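Ton_1535 (Thermococcus onnurineus, PDB 3ZPJ) is of unknown function but folds as an alpha-solenoid, a right-handed coil of helices that includes a left-handed helical turn. Local coordinates at residues I204-T209 and A221-K226; V210-L215 and R243-L248; L215-A220 and K235-G240. All coordinates share one frame; numbering follows the deposited sequence.

Contact 1 of 3, residues I204-T209 and A221-K226; sequences IELAKT and ALLKGK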
loop_
_atom_site.group_PDB
_atom_site.type_symbol
_atom_site.label_atom_id
_atom_site.label_comp_id
_atom_site.label_asym_id
_atom_site.label_seq_id
_atom_site.Cartn_x
_atom_site.Cartn_y
_atom_site.Cartn_z
ATOM N N ILE A 204 4.635 -7.800 1.555
ATOM C CA ILE A 204 5.656 -7.002 2.225
ATOM C C ILE A 204 6.960 -6.981 1.420
ATOM O O ILE A 204 7.574 -5.918 1.268
ATOM C CB ILE A 204 5.910 -7.504 3.651
ATOM C CG1 ILE A 204 4.701 -7.171 4.539
ATOM C CG2 ILE A 204 7.182 -6.877 4.212
ATOM C CD1 ILE A 204 4.690 -7.899 5.891
ATOM N N GLU A 205 7.368 -8.134 0.878
ATOM C CA GLU A 205 8.559 -8.161 0.012
ATOM C C GLU A 205 8.293 -7.284 -1.203
ATOM O O GLU A 205 9.149 -6.539 -1.638
ATOM C CB GLU A 205 8.898 -9.569 -0.484
ATOM C CG GLU A 205 9.210 -10.608 0.576
ATOM C CD GLU A 205 9.525 -11.980 -0.043
ATOM O OE1 GLU A 205 10.225 -12.021 -1.082
ATOM O OE2 GLU A 205 9.052 -13.010 0.493
ATOM N N LEU A 206 7.082 -7.376 -1.738
ATOM C CA LEU A 206 6.721 -6.588 -2.895
ATOM C C LEU A 206 6.739 -5.103 -2.543
ATOM O O LEU A 206 7.389 -4.322 -3.220
ATOM C CB LEU A 206 5.360 -7.028 -3.440
ATOM C CG LEU A 206 4.715 -6.166 -4.530
ATOM C CD1 LEU A 206 5.676 -5.842 -5.656
ATOM C CD2 LEU A 206 3.513 -6.919 -5.087
ATOM N N ALA A 207 6.050 -4.708 -1.476
ATOM C CA ALA A 207 6.071 -3.299 -1.107
ATOM C C ALA A 207 7.506 -2.806 -0.864
ATOM O O ALA A 207 7.838 -1.675 -1.199
ATOM C CB ALA A 207 5.200 -3.029 0.122
ATOM N N LYS A 208 8.344 -3.661 -0.284
ATOM C CA LYS A 208 9.733 -3.299 0.001
ATOM C C LYS A 208 10.564 -3.191 -1.266
ATOM O O LYS A 208 11.439 -2.342 -1.359
ATOM C CB LYS A 208 10.391 -4.312 0.946
ATOM C CG LYS A 208 10.282 -3.961 2.408
ATOM C CD LYS A 208 10.741 -5.119 3.289
ATOM C CE LYS A 208 10.347 -4.883 4.746
ATOM N NZ LYS A 208 10.596 -6.091 5.612
ATOM N N THR A 209 10.289 -4.058 -2.233
ATOM C CA THR A 209 11.066 -4.122 -3.465
ATOM C C THR A 209 10.671 -2.981 -4.393
ATOM O O THR A 209 11.525 -2.283 -4.944
ATOM C CB THR A 209 10.815 -5.433 -4.216
ATOM O OG1 THR A 209 10.987 -6.547 -3.325
ATOM C CG2 THR A 209 11.776 -5.556 -5.404
ATOM N N ALA A 221 -0.998 -4.783 -9.684
ATOM C CA ALA A 221 -0.717 -5.382 -10.977
ATOM C C ALA A 221 0.431 -6.388 -10.875
ATOM O O ALA A 221 0.377 -7.472 -11.466
ATOM C CB ALA A 221 -0.404 -4.306 -12.012
ATOM N N LEU A 222 1.466 -6.032 -10.122
ATOM C CA LEU A 222 2.658 -6.875 -10.023
ATOM C C LEU A 222 2.315 -8.202 -9.378
ATOM O O LEU A 222 2.775 -9.261 -9.816
ATOM C CB LEU A 222 3.746 -6.161 -9.225
ATOM C CG LEU A 222 4.347 -5.012 -10.034
ATOM C CD1 LEU A 222 5.442 -4.290 -9.276
ATOM C CD2 LEU A 222 4.886 -5.566 -11.367
ATOM N N LEU A 223 1.472 -8.136 -8.350
ATOM C CA LEU A 223 1.081 -9.317 -7.604
ATOM C C LEU A 223 0.319 -10.298 -8.505
ATOM O O LEU A 223 0.487 -11.506 -8.392
ATOM C CB LEU A 223 0.257 -8.896 -6.364
ATOM C CG LEU A 223 0.086 -9.943 -5.277
ATOM C CD1 LEU A 223 1.433 -10.227 -4.630
ATOM C CD2 LEU A 223 -0.939 -9.469 -4.241
ATOM N N LYS A 224 -0.498 -9.767 -9.411
ATOM C CA LYS A 224 -1.202 -10.582 -10.405
ATOM C C LYS A 224 -0.274 -11.045 -11.505
ATOM O O LYS A 224 -0.686 -11.811 -12.357
ATOM C CB LYS A 224 -2.308 -9.784 -11.106
ATOM C CG LYS A 224 -3.423 -9.294 -10.213
ATOM C CD LYS A 224 -4.476 -8.552 -11.041
ATOM C CE LYS A 224 -4.894 -7.256 -10.349
ATOM N NZ LYS A 224 -5.667 -6.335 -11.242
ATOM N N GLY A 225 0.953 -10.533 -11.535
ATOM C CA GLY A 225 1.840 -10.812 -12.655
ATOM C C GLY A 225 1.500 -10.066 -13.942
ATOM O O GLY A 225 1.894 -10.473 -15.040
ATOM N N LYS A 226 0.757 -8.970 -13.829
ATOM C CA LYS A 226 0.470 -8.175 -15.026
ATOM C C LYS A 226 1.589 -7.150 -15.189
ATOM O O LYS A 226 1.392 -5.944 -15.022
ATOM C CB LYS A 226 -0.903 -7.484 -14.936
ATOM C CG LYS A 226 -2.137 -8.421 -14.814
ATOM C CD LYS A 226 -1.997 -9.741 -15.565
ATOM C CE LYS A 226 -3.132 -10.721 -15.192
ATOM N NZ LYS A 226 -2.956 -12.105 -15.743
#

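Contact 2 of 3, residues V210-L215 and R243-L248; sequences VYDVGL and RLIGEL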
loop_
_atom_site.group_PDB
_atom_site.type_symbol
_atom_site.label_atom_id
_atom_site.label_comp_id
_atom_site.label_asym_id
_atom_site.label_seq_id
_atom_site.Cartn_x
_atom_site.Cartn_y
_atom_site.Cartn_z
ATOM N N VAL A 210 9.371 -2.808 -4.585
ATOM C CA VAL A 210 8.862 -1.733 -5.434
ATOM C C VAL A 210 8.307 -0.647 -4.508
ATOM O O VAL A 210 7.117 -0.643 -4.166
ATOM C CB VAL A 210 7.768 -2.254 -6.367
ATOM C CG1 VAL A 210 7.403 -1.198 -7.385
ATOM C CG2 VAL A 210 8.244 -3.501 -7.086
ATOM N N TYR A 211 9.195 0.258 -4.103
ATOM C CA TYR A 211 8.959 1.171 -2.999
ATOM C C TYR A 211 8.681 2.581 -3.489
ATOM O O TYR A 211 7.636 3.149 -3.188
ATOM C CB TYR A 211 10.185 1.195 -2.081
ATOM C CG TYR A 211 9.949 1.877 -0.752
ATOM C CD1 TYR A 211 9.403 1.177 0.312
ATOM C CD2 TYR A 211 10.293 3.221 -0.553
ATOM C CE1 TYR A 211 9.195 1.785 1.535
ATOM C CE2 TYR A 211 10.083 3.843 0.679
ATOM C CZ TYR A 211 9.527 3.103 1.714
ATOM O OH TYR A 211 9.289 3.665 2.940
ATOM N N ASP A 212 9.628 3.148 -4.229
ATOM C CA ASP A 212 9.504 4.523 -4.710
ATOM C C ASP A 212 8.319 4.669 -5.653
ATOM O O ASP A 212 7.555 5.629 -5.555
ATOM C CB ASP A 212 10.794 4.976 -5.400
ATOM C CG ASP A 212 11.999 5.005 -4.452
ATOM O OD1 ASP A 212 12.451 3.920 -4.018
ATOM O OD2 ASP A 212 12.504 6.111 -4.154
ATOM N N VAL A 213 8.159 3.717 -6.567
ATOM C CA VAL A 213 7.001 3.740 -7.451
ATOM C C VAL A 213 5.903 2.783 -6.990
ATOM O O VAL A 213 5.042 2.406 -7.776
ATOM C CB VAL A 213 7.361 3.389 -8.910
ATOM C CG1 VAL A 213 8.390 4.367 -9.476
ATOM C CG2 VAL A 213 7.861 1.967 -8.992
ATOM N N GLY A 214 5.910 2.409 -5.719
ATOM C CA GLY A 214 4.913 1.477 -5.220
ATOM C C GLY A 214 3.496 2.011 -5.058
ATOM O O GLY A 214 2.920 1.938 -3.973
ATOM N N LEU A 215 2.936 2.572 -6.124
ATOM C CA LEU A 215 1.542 2.981 -6.110
ATOM C C LEU A 215 0.678 1.743 -5.952
ATOM O O LEU A 215 1.003 0.683 -6.483
ATOM C CB LEU A 215 1.169 3.724 -7.389
ATOM C CG LEU A 215 1.913 5.051 -7.552
ATOM C CD1 LEU A 215 1.410 5.781 -8.785
ATOM C CD2 LEU A 215 1.808 5.942 -6.303
ATOM N N ARG A 243 11.708 7.095 -13.188
ATOM C CA ARG A 243 11.311 6.068 -14.145
ATOM C C ARG A 243 12.351 4.955 -14.261
ATOM O O ARG A 243 12.018 3.792 -14.486
ATOM C CB ARG A 243 11.069 6.666 -15.526
ATOM C CG ARG A 243 10.505 5.645 -16.481
ATOM C CD ARG A 243 10.172 6.221 -17.822
ATOM N NE ARG A 243 10.231 5.174 -18.837
ATOM C CZ ARG A 243 10.086 5.381 -20.142
ATOM N NH1 ARG A 243 9.855 6.607 -20.601
ATOM N NH2 ARG A 243 10.162 4.357 -20.982
ATOM N N LEU A 244 13.615 5.326 -14.116
ATOM C CA LEU A 244 14.690 4.361 -14.149
ATOM C C LEU A 244 14.619 3.472 -12.909
ATOM O O LEU A 244 14.603 2.244 -13.020
ATOM C CB LEU A 244 16.042 5.070 -14.253
ATOM C CG LEU A 244 17.301 4.204 -14.325
ATOM C CD1 LEU A 244 17.077 2.992 -15.189
ATOM C CD2 LEU A 244 18.465 5.028 -14.890
ATOM N N ILE A 245 14.585 4.090 -11.734
ATOM C CA ILE A 245 14.547 3.333 -10.493
ATOM C C ILE A 245 13.326 2.422 -10.498
ATOM O O ILE A 245 13.411 1.257 -10.121
ATOM C CB ILE A 245 14.506 4.249 -9.244
ATOM C CG1 ILE A 245 15.917 4.622 -8.795
ATOM C CG2 ILE A 245 13.840 3.543 -8.069
ATOM C CD1 ILE A 245 16.616 5.555 -9.697
ATOM N N GLY A 246 12.199 2.947 -10.957
ATOM C CA GLY A 246 10.951 2.206 -10.891
ATOM C C GLY A 246 11.020 0.973 -11.766
ATOM O O GLY A 246 10.604 -0.121 -11.369
ATOM N N GLU A 247 11.557 1.143 -12.966
ATOM C CA GLU A 247 11.706 0.011 -13.867
ATOM C C GLU A 247 12.650 -1.032 -13.266
ATOM O O GLU A 247 12.370 -2.225 -13.324
ATOM C CB GLU A 247 12.118 0.471 -15.267
ATOM C CG GLU A 247 10.980 1.182 -16.025
ATOM C CD GLU A 247 11.403 1.808 -17.355
ATOM O OE1 GLU A 247 12.618 1.956 -17.614
ATOM O OE2 GLU A 247 10.511 2.162 -18.153
ATOM N N LEU A 248 13.732 -0.580 -12.633
ATOM C CA LEU A 248 14.665 -1.493 -11.976
ATOM C C LEU A 248 14.044 -2.246 -10.802
ATOM O O LEU A 248 14.274 -3.448 -10.638
ATOM C CB LEU A 248 15.928 -0.758 -11.530
ATOM C CG LEU A 248 16.751 -0.231 -12.708
ATOM C CD1 LEU A 248 18.002 0.513 -12.262
ATOM C CD2 LEU A 248 17.132 -1.385 -13.594
#

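Contact 3 of 3, residues L215-A220 and K235-G240; sequences LPQIRA and KKKYSG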
loop_
_atom_site.group_PDB
_atom_site.type_symbol
_atom_site.label_atom_id
_atom_site.label_comp_id
_atom_site.label_asym_id
_atom_site.label_seq_id
_atom_site.Cartn_x
_atom_site.Cartn_y
_atom_site.Cartn_z
ATOM N N LEU A 215 2.936 2.572 -6.124
ATOM C CA LEU A 215 1.542 2.981 -6.110
ATOM C C LEU A 215 0.678 1.743 -5.952
ATOM O O LEU A 215 1.003 0.683 -6.483
ATOM C CB LEU A 215 1.169 3.724 -7.389
ATOM C CG LEU A 215 1.913 5.051 -7.552
ATOM C CD1 LEU A 215 1.410 5.781 -8.785
ATOM C CD2 LEU A 215 1.808 5.942 -6.303
ATOM N N PRO A 216 -0.433 1.877 -5.219
ATOM C CA PRO A 216 -1.252 0.700 -4.904
ATOM C C PRO A 216 -1.702 -0.059 -6.152
ATOM O O PRO A 216 -1.733 -1.286 -6.113
ATOM C CB PRO A 216 -2.436 1.276 -4.103
ATOM C CG PRO A 216 -2.397 2.758 -4.323
ATOM C CD PRO A 216 -0.975 3.125 -4.655
ATOM N N GLN A 217 -1.976 0.635 -7.253
ATOM C CA GLN A 217 -2.435 -0.039 -8.476
ATOM C C GLN A 217 -1.278 -0.751 -9.196
ATOM O O GLN A 217 -1.484 -1.711 -9.948
ATOM C CB GLN A 217 -3.135 0.948 -9.421
ATOM C CG GLN A 217 -2.240 2.058 -9.953
ATOM C CD GLN A 217 -2.268 3.337 -9.110
ATOM O OE1 GLN A 217 -2.321 3.307 -7.865
ATOM N NE2 GLN A 217 -2.218 4.475 -9.796
ATOM N N ILE A 218 -0.064 -0.270 -8.947
ATOM C CA ILE A 218 1.147 -0.893 -9.459
ATOM C C ILE A 218 1.437 -2.172 -8.666
ATOM O O ILE A 218 1.692 -3.220 -9.253
ATOM C CB ILE A 218 2.358 0.104 -9.425
ATOM C CG1 ILE A 218 2.265 1.094 -10.590
ATOM C CG2 ILE A 218 3.683 -0.621 -9.497
ATOM C CD1 ILE A 218 2.963 2.413 -10.324
ATOM N N ARG A 219 1.395 -2.097 -7.339
ATOM C CA ARG A 219 1.642 -3.296 -6.541
ATOM C C ARG A 219 0.595 -4.350 -6.860
ATOM O O ARG A 219 0.941 -5.531 -7.019
ATOM C CB ARG A 219 1.713 -2.992 -5.043
ATOM C CG ARG A 219 2.806 -1.987 -4.684
ATOM C CD ARG A 219 3.259 -2.149 -3.246
ATOM N NE ARG A 219 2.129 -2.380 -2.348
ATOM C CZ ARG A 219 1.288 -1.430 -1.953
ATOM N NH1 ARG A 219 1.452 -0.185 -2.399
ATOM N NH2 ARG A 219 0.279 -1.719 -1.122
ATOM N N ALA A 220 -0.665 -3.914 -6.995
ATOM C CA ALA A 220 -1.757 -4.828 -7.366
ATOM C C ALA A 220 -1.511 -5.524 -8.711
ATOM O O ALA A 220 -1.778 -6.713 -8.872
ATOM C CB ALA A 220 -3.102 -4.105 -7.389
ATOM N N LYS A 235 5.696 4.361 -16.981
ATOM C CA LYS A 235 6.054 5.264 -18.080
ATOM C C LYS A 235 5.133 6.478 -18.131
ATOM O O LYS A 235 5.560 7.581 -18.458
ATOM C CB LYS A 235 5.956 4.558 -19.427
ATOM C CG LYS A 235 7.046 3.570 -19.721
ATOM C CD LYS A 235 6.900 3.069 -21.155
ATOM C CE LYS A 235 7.862 1.930 -21.459
ATOM N NZ LYS A 235 7.653 0.725 -20.595
ATOM N N LYS A 236 3.861 6.262 -17.830
ATOM C CA LYS A 236 2.900 7.349 -17.847
ATOM C C LYS A 236 3.160 8.315 -16.694
ATOM O O LYS A 236 3.202 9.525 -16.886
ATOM C CB LYS A 236 1.472 6.802 -17.773
ATOM C CG LYS A 236 0.406 7.857 -17.479
ATOM C CD LYS A 236 -0.848 7.226 -16.858
ATOM C CE LYS A 236 -1.781 8.272 -16.237
ATOM N NZ LYS A 236 -2.952 7.644 -15.546
ATOM N N LYS A 237 3.358 7.776 -15.499
ATOM C CA LYS A 237 3.382 8.598 -14.295
ATOM C C LYS A 237 4.762 9.096 -13.847
ATOM O O LYS A 237 4.861 9.891 -12.907
ATOM C CB LYS A 237 2.695 7.862 -13.137
ATOM C CG LYS A 237 1.173 7.795 -13.264
ATOM C CD LYS A 237 0.495 7.655 -11.900
ATOM C CE LYS A 237 -1.002 7.419 -12.037
ATOM N NZ LYS A 237 -1.730 8.605 -12.570
ATOM N N TYR A 238 5.823 8.634 -14.501
ATOM C CA TYR A 238 7.179 8.997 -14.092
ATOM C C TYR A 238 8.096 9.159 -15.298
ATOM O O TYR A 238 7.879 8.530 -16.336
ATOM C CB TYR A 238 7.770 7.924 -13.161
ATOM C CG TYR A 238 6.996 7.690 -11.879
ATOM C CD1 TYR A 238 7.083 8.582 -10.817
ATOM C CD2 TYR A 238 6.178 6.573 -11.728
ATOM C CE1 TYR A 238 6.372 8.368 -9.638
ATOM C CE2 TYR A 238 5.466 6.355 -10.557
ATOM C CZ TYR A 238 5.569 7.259 -9.518
ATOM O OH TYR A 238 4.870 7.051 -8.351
ATOM N N SER A 239 9.121 10.002 -15.163
ATOM C CA SER A 239 10.187 10.065 -16.167
ATOM C C SER A 239 11.570 10.232 -15.518
ATOM O O SER A 239 11.685 10.359 -14.289
ATOM C CB SER A 239 9.928 11.179 -17.180
ATOM O OG SER A 239 9.805 12.427 -16.530
ATOM N N GLY A 240 12.611 10.221 -16.352
ATOM C CA GLY A 240 13.986 10.313 -15.883
ATOM C C GLY A 240 14.373 9.348 -14.767
ATOM O O GLY A 240 14.194 8.130 -14.875
#

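Contact 1 of 3, residues I204-T209 and A221-K226
No ring, amide or carboxylate takes part where Leu206 meets Leu222 and Leu223. The contact is made by aliphatic branches alone. Leu206 reaches across from the last turns of its helix, and its two methyls divide the work. CD1 lies 3.9 Å from Leu222 CD1 and is also near the CB of that residue. CD2 lies 3.9 Å from Leu223 CD1 and is close to the CB there. The fork of Leu206 thus straddles two consecutive leucines, and its side chain runs at a slant to both. CG of Leu206 is anti to the backbone N (chi1 171°), which carries both methyls out toward the second segment. An alanine in place of Leu206 is likely to open a gap between the helices and leave Leu222 CD1 and Leu223 CD1 without the methyls that meet them from helix 194-209. Beyond the two leucines the chain turns in a Schellman motif. Lys226 N bonds to Ala221 O at 2.8 Å, and Gly225 takes a positive phi of 74°. The contact is buried and joins helix 194-209 to the short helix 216-223. Trp253 of helix 240-256 also packs on Leu206. Leu222 continues onto Asn227 and Ala230 of helix 227-237, and Ile204 and Ala207 rest on Met178 of helix 174-190.

Contact 2 of 3, residues V210-L215 and R243-L248
Val213 sets both of its methyls against the backbone of Gly246. CG1 and CG2 each lie 3.6 Å from Gly246 CA, so the valine sits astride that carbon. CG1 stands anti to the carbonyl carbon (chi1 -59°), and this rotation turns both methyls to the glycine. The loop comes very near the helix here, with Val213 CA 5.5 Å from Gly246 CA. The glycine makes this possible, since a beta carbon at Gly246 would fall about 2.6 Å from Val213 CG1. A lighter contact lies alongside, where Asp212 CB is 4.3 Å from Ile245 CG2. The rest of the Ile245 side chain leads away. No hydrogen bond joins the two segments.

The next shell holds the loop in shape. Residues Tyr211 to Gly214 form a type I beta turn, with Gly214 N bonded to Tyr211 O at 3.2 Å. Gly214 is then the centre of an inverse gamma turn, in which Leu215 N bonds to Val213 O at 2.7 Å. Glu249, about one turn beyond Gly246 on helix 240-256, accepts a bond from Tyr211 N and a weak one from Asp212 N. The side chains of Arg243 and Glu247 leave the helix on the side away from the loop and form a salt bridge, Arg243 NE to Glu247 OE2 at 3.1 Å. That bond is nearly straight at 170°, but the donor meets OE2 from above the carboxylate plane.

The contact fastens the linker between helices 194-209 and 216-223 to helix 240-256. Ile234 of helix 227-237 and Tyr238 also cover Val213. Ile245 packs on His285 and Ile286 of helix 280-293, and Ser174 bonds to Val210 O on the side of helix 174-190.

Contact 3 of 3, residues L215-A220 and K235-G240
Lys237 is the first residue of its segment to touch the other, and it does so with its aliphatic chain. Its CD lies 3.7 Å from Leu215 CD1, so one methylene of the lysine meets one methyl of the leucine, the two side chains running at a slant. At the bend of the lysine chain (chi4 -68°), Lys237 CE approaches Gln217 NE2 at 3.9 Å. This is a packing contact, not a hydrogen bond. The two side chains cross there at about a right angle. Gln217 reaches this place by a marked bend of its own at chi2 (-93°). Lys237 and Gln217 are both exposed, so this edge of the contact faces solvent.

Tyr238 follows, as the chain leaves helical geometry and becomes extended. Its side chain and that of Leu215 come from opposite directions and meet at the hydroxyl. Tyr238 OH lies 3.7 Å from both Leu215 CG and Leu215 CD1, and CD2 is scarcely farther. The oxygen therefore rests against the branch point of the leucine and both its methyls. The ring adds a looser touch, Tyr238 CE2 to Leu215 CD1 at 4.5 Å.

Leu215 is also the N-cap residue of helix 216-223, and its O accepts a bond from Arg219 N at 2.9 Å. The residue that meets Tyr238 is thus tied into the first turn of the helix. The contact joins the start of helix 216-223 to the end of helix 227-237. Deeper in, Ile218 packs on Ile233 and Ile234 of helix 227-237. Arg219 turns to the other neighbour, where it bonds to Tyr181 of helix 174-190 and to Leu172 O.

The three contacts follow the chain through one small part of the solenoid. Contacts 2 and 3 have centres about 7 Å apart and share Leu215, and contact 3 is nested inside the loop that contact 2 closes. Arg219 NH1 also lies 3.0 Å from Gly214 O, a weak hydrogen bond between them. Contact 1 has its centre about 11 Å from that of contact 2 and 12 Å from that of contact 3. It meets contact 2 where Leu222 CD1 packs 3.6 Å from Val210 CG2. It meets contact 3 along helix 216-223, with Leu206 CD2 3.5 Å from Arg219 O. No active site is known here.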